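Side-chain contacts in beta-agarase (Persicobacter, PDB 6AII), which probably hydrolyses the beta-1,4 linkages of agarose to release neoagarobiose, as a GH16-family beta-agarase: residues 21-25 / 26-30; 69-73 / 74-78. All blocks are in the same frame, centred on the assembly; numbering follows the deposited sequence.

Contact 1: residues 21-25 / 26-30; sequences WKLQA and DMSDD. With CA (calcium ion), chain B.
Where the strand ending at Leu-23 gives way to a loop, Gln-24 meets Met-27 and Ser-28 in a single tight turn, a type I beta turn on the margin of the GH16 beta-sandwich. The example illustrates how one carbonyl can hold a local turn, after which the chain resumes its course along strand 312-325.

The backbone bonds come first. Met-27 N donates to Gln-24 O over 3.2 Å, closing the turn, and a weak bond from Ser-28 N to Ala-25 O (3.4 Å) continues it by one residue. Side chain joins backbone in the bond from Ser-28 OG to the same Gln-24 O, at 2.9 Å. The two donors arrive over opposite faces of the carbonyl plane, each well out of it. Ser-28 OG sits anti to its own carbonyl carbon (chi1 -55°), a rotation that directs it back over the turn; it is also bonded to Val-320 N, so the turn is tied to strand 312-325.

Van der Waals contact is slight: the CD1 methyl of Leu-23 meets the Ser-28 hydroxymethyl group, CD1 to OG 3.3 Å and CD1 to CB 3.8 Å.

Loop and metal follow. Asp-29 OD2 is bonded to both Tyr-33 OH and Trp-48 NE1. Asp-30 gives calcium its backbone O at 2.3 Å, alongside Asp-5, Asn-32, Gly-74, Asp-316 and a water.

The remaining bond joins two side chains. Gln-24, extended, has His-113 O as a second partner of its NE2, and its amide is turned 37° from the Asp-26 carboxylate. Gln-24 NE2 reaches the syn lone pair of Asp-26 OD1 at 2.9 Å, nearly straight at 166°, with OD1 in the amide plane.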
loop_
_atom_site.group_PDB
_atom_site.type_symbol
_atom_site.label_atom_id
_atom_site.label_comp_id
_atom_site.label_asym_id
_atom_site.label_seq_id
_atom_site.Cartn_x
_atom_site.Cartn_y
_atom_site.Cartn_z
ATOM N N TRP A 21 15.906 -16.541 -5.889
ATOM C CA TRP A 21 15.018 -15.490 -6.386
ATOM C C TRP A 21 15.547 -14.896 -7.678
ATOM O O TRP A 21 16.738 -14.608 -7.777
ATOM C CB TRP A 21 14.918 -14.385 -5.340
ATOM C CG TRP A 21 14.207 -14.790 -4.105
ATOM C CD1 TRP A 21 14.736 -14.977 -2.868
ATOM C CD2 TRP A 21 12.801 -15.009 -3.977
ATOM N NE1 TRP A 21 13.750 -15.255 -1.971
ATOM C CE2 TRP A 21 12.570 -15.332 -2.612
ATOM C CE3 TRP A 21 11.717 -14.990 -4.860
ATOM C CZ2 TRP A 21 11.300 -15.608 -2.132
ATOM C CZ3 TRP A 21 10.465 -15.287 -4.381
ATOM C CH2 TRP A 21 10.266 -15.582 -3.024
ATOM N N LYS A 22 14.660 -14.639 -8.621
ATOM C CA LYS A 22 14.998 -13.977 -9.852
ATOM C C LYS A 22 14.228 -12.655 -9.995
ATOM O O LYS A 22 13.013 -12.624 -9.857
ATOM C CB LYS A 22 14.666 -14.875 -11.053
ATOM C CG LYS A 22 14.894 -14.206 -12.398
ATOM C CD LYS A 22 14.402 -14.951 -13.585
ATOM C CE LYS A 22 14.690 -14.178 -14.853
ATOM N NZ LYS A 22 14.351 -14.975 -16.048
ATOM N N LEU A 23 14.994 -11.579 -10.208
ATOM C CA LEU A 23 14.354 -10.244 -10.323
ATOM C C LEU A 23 13.376 -10.201 -11.485
ATOM O O LEU A 23 13.707 -10.646 -12.615
ATOM C CB LEU A 23 15.415 -9.149 -10.455
ATOM C CG LEU A 23 14.870 -7.727 -10.289
ATOM C CD1 LEU A 23 14.643 -7.341 -8.826
ATOM C CD2 LEU A 23 15.830 -6.740 -10.921
ATOM N N GLN A 24 12.158 -9.697 -11.248
ATOM C CA GLN A 24 11.214 -9.444 -12.326
ATOM C C GLN A 24 11.457 -8.029 -12.833
ATOM O O GLN A 24 11.022 -7.024 -12.229
ATOM C CB GLN A 24 9.770 -9.697 -11.877
ATOM C CG GLN A 24 8.756 -9.531 -13.013
ATOM C CD GLN A 24 7.338 -9.891 -12.649
ATOM O OE1 GLN A 24 7.111 -10.797 -11.833
ATOM N NE2 GLN A 24 6.391 -9.187 -13.243
ATOM N N ALA A 25 12.160 -7.905 -13.957
ATOM C CA ALA A 25 12.630 -6.566 -14.408
ATOM C C ALA A 25 11.494 -5.548 -14.644
ATOM O O ALA A 25 11.718 -4.370 -14.386
ATOM C CB ALA A 25 13.437 -6.747 -15.665
ATOM N N ASP A 26 10.339 -5.954 -15.144
ATOM C CA ASP A 26 9.336 -5.006 -15.600
ATOM C C ASP A 26 8.584 -4.385 -14.418
ATOM O O ASP A 26 7.838 -3.439 -14.605
ATOM C CB ASP A 26 8.372 -5.612 -16.603
ATOM C CG ASP A 26 7.363 -6.602 -16.083
ATOM O OD1 ASP A 26 7.559 -7.166 -14.997
ATOM O OD2 ASP A 26 6.437 -6.890 -16.831
ATOM N N MET A 27 8.856 -4.892 -13.239
ATOM C CA MET A 27 8.134 -4.413 -12.021
ATOM C C MET A 27 9.141 -3.957 -10.964
ATOM O O MET A 27 8.774 -3.840 -9.811
ATOM C CB MET A 27 7.269 -5.537 -11.436
ATOM C CG MET A 27 6.046 -5.893 -12.272
ATOM S SD MET A 27 4.882 -4.528 -12.299
ATOM C CE MET A 27 4.082 -4.778 -10.704
ATOM N N SER A 28 10.416 -3.730 -11.325
ATOM C CA SER A 28 11.467 -3.380 -10.419
ATOM C C SER A 28 12.143 -2.088 -10.882
ATOM O O SER A 28 12.368 -1.897 -12.109
ATOM C CB SER A 28 12.525 -4.498 -10.241
ATOM O OG SER A 28 11.938 -5.729 -9.846
ATOM N N ASP A 29 12.442 -1.166 -9.948
ATOM C CA ASP A 29 12.991 0.137 -10.298
ATOM C C ASP A 29 13.588 0.766 -9.055
ATOM O O ASP A 29 12.889 0.760 -8.009
ATOM C CB ASP A 29 11.913 1.028 -10.904
ATOM C CG ASP A 29 12.420 2.261 -11.627
ATOM O OD1 ASP A 29 13.575 2.686 -11.419
ATOM O OD2 ASP A 29 11.635 2.727 -12.505
ATOM N N ASP A 30 14.839 1.296 -9.129
ATOM C CA ASP A 30 15.370 2.048 -7.991
ATOM C C ASP A 30 15.386 3.571 -8.157
ATOM O O ASP A 30 15.941 4.268 -7.326
ATOM C CB ASP A 30 16.720 1.482 -7.562
ATOM C CG ASP A 30 17.807 1.450 -8.612
ATOM O OD1 ASP A 30 17.573 1.885 -9.748
ATOM O OD2 ASP A 30 18.906 1.006 -8.212
HETATM CA CA CA B . 16.641 5.081 -5.244
HETATM O O HOH W 1 18.574 6.239 -4.128
#

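Contact 2: residues 69-73 / 74-78; sequences VSVSN and GHMNI. With CA (calcium ion), chain B.
Asn-77 reaches across a two-residue beta hairpin to bond two serines at once. From its amide nitrogen, ND2, one bond runs to Ser-70 OG at 3.0 Å and another to Ser-72 OG at 2.9 Å, both oxygens lying close to the amide plane. Each serine hydroxyl is tucked between its own backbone N and carbonyl carbon (chi1 65° in both), on the face shared with Asn-77. Backbone bonds link Ser-70 and Asn-77 in both directions, the one from Asn-77 N to Ser-70 O being short at 2.7 Å.

Asn-73 extends this polar row: its OD1 accepts from Ser-72 OG at 3.1 Å. With Gly-74 it forms the corner of a type I' turn, both residues having positive phi (63° and 94°). Gly-74 O binds calcium at 2.2 Å. Ser-72 O lies over one face of the His-75 ring, offset toward its rim.

Val-69 belongs to the other, apolar face, where its CG1 lies 4.4 Å from Met-76 CG. There both residues pack on Val-108 of strand 97-110, in the sandwich interior, while strand 75-79 pairs antiparallel with strand 312-325.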
loop_
_atom_site.group_PDB
_atom_site.type_symbol
_atom_site.label_atom_id
_atom_site.label_comp_id
_atom_site.label_asym_id
_atom_site.label_seq_id
_atom_site.Cartn_x
_atom_site.Cartn_y
_atom_site.Cartn_z
ATOM N N VAL A 69 3.130 13.537 -9.439
ATOM C CA VAL A 69 4.093 12.422 -9.396
ATOM C C VAL A 69 5.365 12.881 -10.116
ATOM O O VAL A 69 5.326 13.344 -11.243
ATOM C CB VAL A 69 3.537 11.143 -10.054
ATOM C CG1 VAL A 69 4.591 10.020 -10.125
ATOM C CG2 VAL A 69 2.285 10.603 -9.382
ATOM N N SER A 70 6.520 12.631 -9.508
ATOM C CA SER A 70 7.805 12.927 -10.197
ATOM C C SER A 70 8.830 11.910 -9.689
ATOM O O SER A 70 8.550 11.096 -8.824
ATOM C CB SER A 70 8.251 14.340 -9.913
ATOM O OG SER A 70 8.558 14.498 -8.544
ATOM N N VAL A 71 9.997 11.953 -10.291
ATOM C CA VAL A 71 11.138 11.162 -9.823
ATOM C C VAL A 71 12.336 12.076 -9.768
ATOM O O VAL A 71 12.673 12.738 -10.745
ATOM C CB VAL A 71 11.425 9.914 -10.675
ATOM C CG1 VAL A 71 12.540 9.102 -10.021
ATOM C CG2 VAL A 71 10.212 9.028 -10.890
ATOM N N SER A 72 12.964 12.125 -8.604
ATOM C CA SER A 72 14.129 13.022 -8.396
ATOM C C SER A 72 14.848 12.582 -7.132
ATOM O O SER A 72 14.256 11.971 -6.218
ATOM C CB SER A 72 13.796 14.504 -8.288
ATOM O OG SER A 72 13.026 14.750 -7.134
ATOM N N ASN A 73 16.144 12.878 -7.087
ATOM C CA ASN A 73 16.889 12.780 -5.846
ATOM C C ASN A 73 16.949 11.337 -5.308
ATOM O O ASN A 73 17.228 11.180 -4.096
ATOM C CB ASN A 73 16.417 13.787 -4.816
ATOM C CG ASN A 73 16.475 15.192 -5.352
ATOM O OD1 ASN A 73 15.420 15.796 -5.551
ATOM N ND2 ASN A 73 17.651 15.630 -5.745
ATOM N N GLY A 74 16.780 10.361 -6.166
ATOM C CA GLY A 74 16.874 8.923 -5.844
ATOM C C GLY A 74 15.568 8.254 -5.514
ATOM O O GLY A 74 15.575 7.028 -5.235
ATOM N N HIS A 75 14.455 8.994 -5.635
ATOM C CA HIS A 75 13.142 8.384 -5.301
ATOM C C HIS A 75 12.032 8.945 -6.178
ATOM O O HIS A 75 12.067 10.111 -6.636
ATOM C CB HIS A 75 12.790 8.628 -3.830
ATOM C CG HIS A 75 13.224 9.938 -3.336
ATOM N ND1 HIS A 75 12.488 11.106 -3.592
ATOM C CD2 HIS A 75 14.296 10.326 -2.620
ATOM C CE1 HIS A 75 13.155 12.120 -3.027
ATOM N NE2 HIS A 75 14.206 11.678 -2.441
ATOM N N MET A 76 11.004 8.121 -6.316
ATOM C CA MET A 76 9.728 8.583 -6.865
ATOM C C MET A 76 9.074 9.442 -5.767
ATOM O O MET A 76 9.153 9.072 -4.564
ATOM C CB MET A 76 8.800 7.420 -7.205
ATOM C CG MET A 76 7.425 7.857 -7.584
ATOM S SD MET A 76 6.489 6.432 -8.297
ATOM C CE MET A 76 7.092 6.325 -9.902
ATOM N N ASN A 77 8.485 10.546 -6.151
ATOM C CA ASN A 77 7.825 11.495 -5.259
ATOM C C ASN A 77 6.320 11.448 -5.563
ATOM O O ASN A 77 5.915 11.643 -6.716
ATOM C CB ASN A 77 8.293 12.924 -5.530
ATOM C CG ASN A 77 9.781 13.073 -5.390
ATOM O OD1 ASN A 77 10.244 12.845 -4.288
ATOM N ND2 ASN A 77 10.461 13.476 -6.475
ATOM N N ILE A 78 5.519 11.190 -4.546
ATOM C CA ILE A 78 4.057 11.194 -4.649
ATOM C C ILE A 78 3.589 12.346 -3.754
ATOM O O ILE A 78 3.643 12.260 -2.526
ATOM C CB ILE A 78 3.460 9.834 -4.337
ATOM C CG1 ILE A 78 4.089 8.727 -5.184
ATOM C CG2 ILE A 78 1.960 9.896 -4.577
ATOM C CD1 ILE A 78 3.620 7.336 -4.849
HETATM CA CA CA B . 16.641 5.081 -5.244
HETATM O O HOH W 1 18.574 6.239 -4.128
#

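In the fold
Contact 1 precedes contact 2 along the chain, and their centres lie 18 Å apart, yet their nearest atoms come within about 3 Å at the calcium ion. Both belong to one antiparallel sheet and meet strand 312-325 at successive places: residues 21-30 pair with it near Thr-322, Val-320 and Ile-318, residues 74-78 near Val-315 and Met-313. Between these places Asp-316 binds calcium through its O and OD1. One water ligand is common to both contacts. The principle is that a metal can join segments distant in sequence: here calcium ties the loop after the first strand and the hairpin tip to the same central strand, consistent with a structural role.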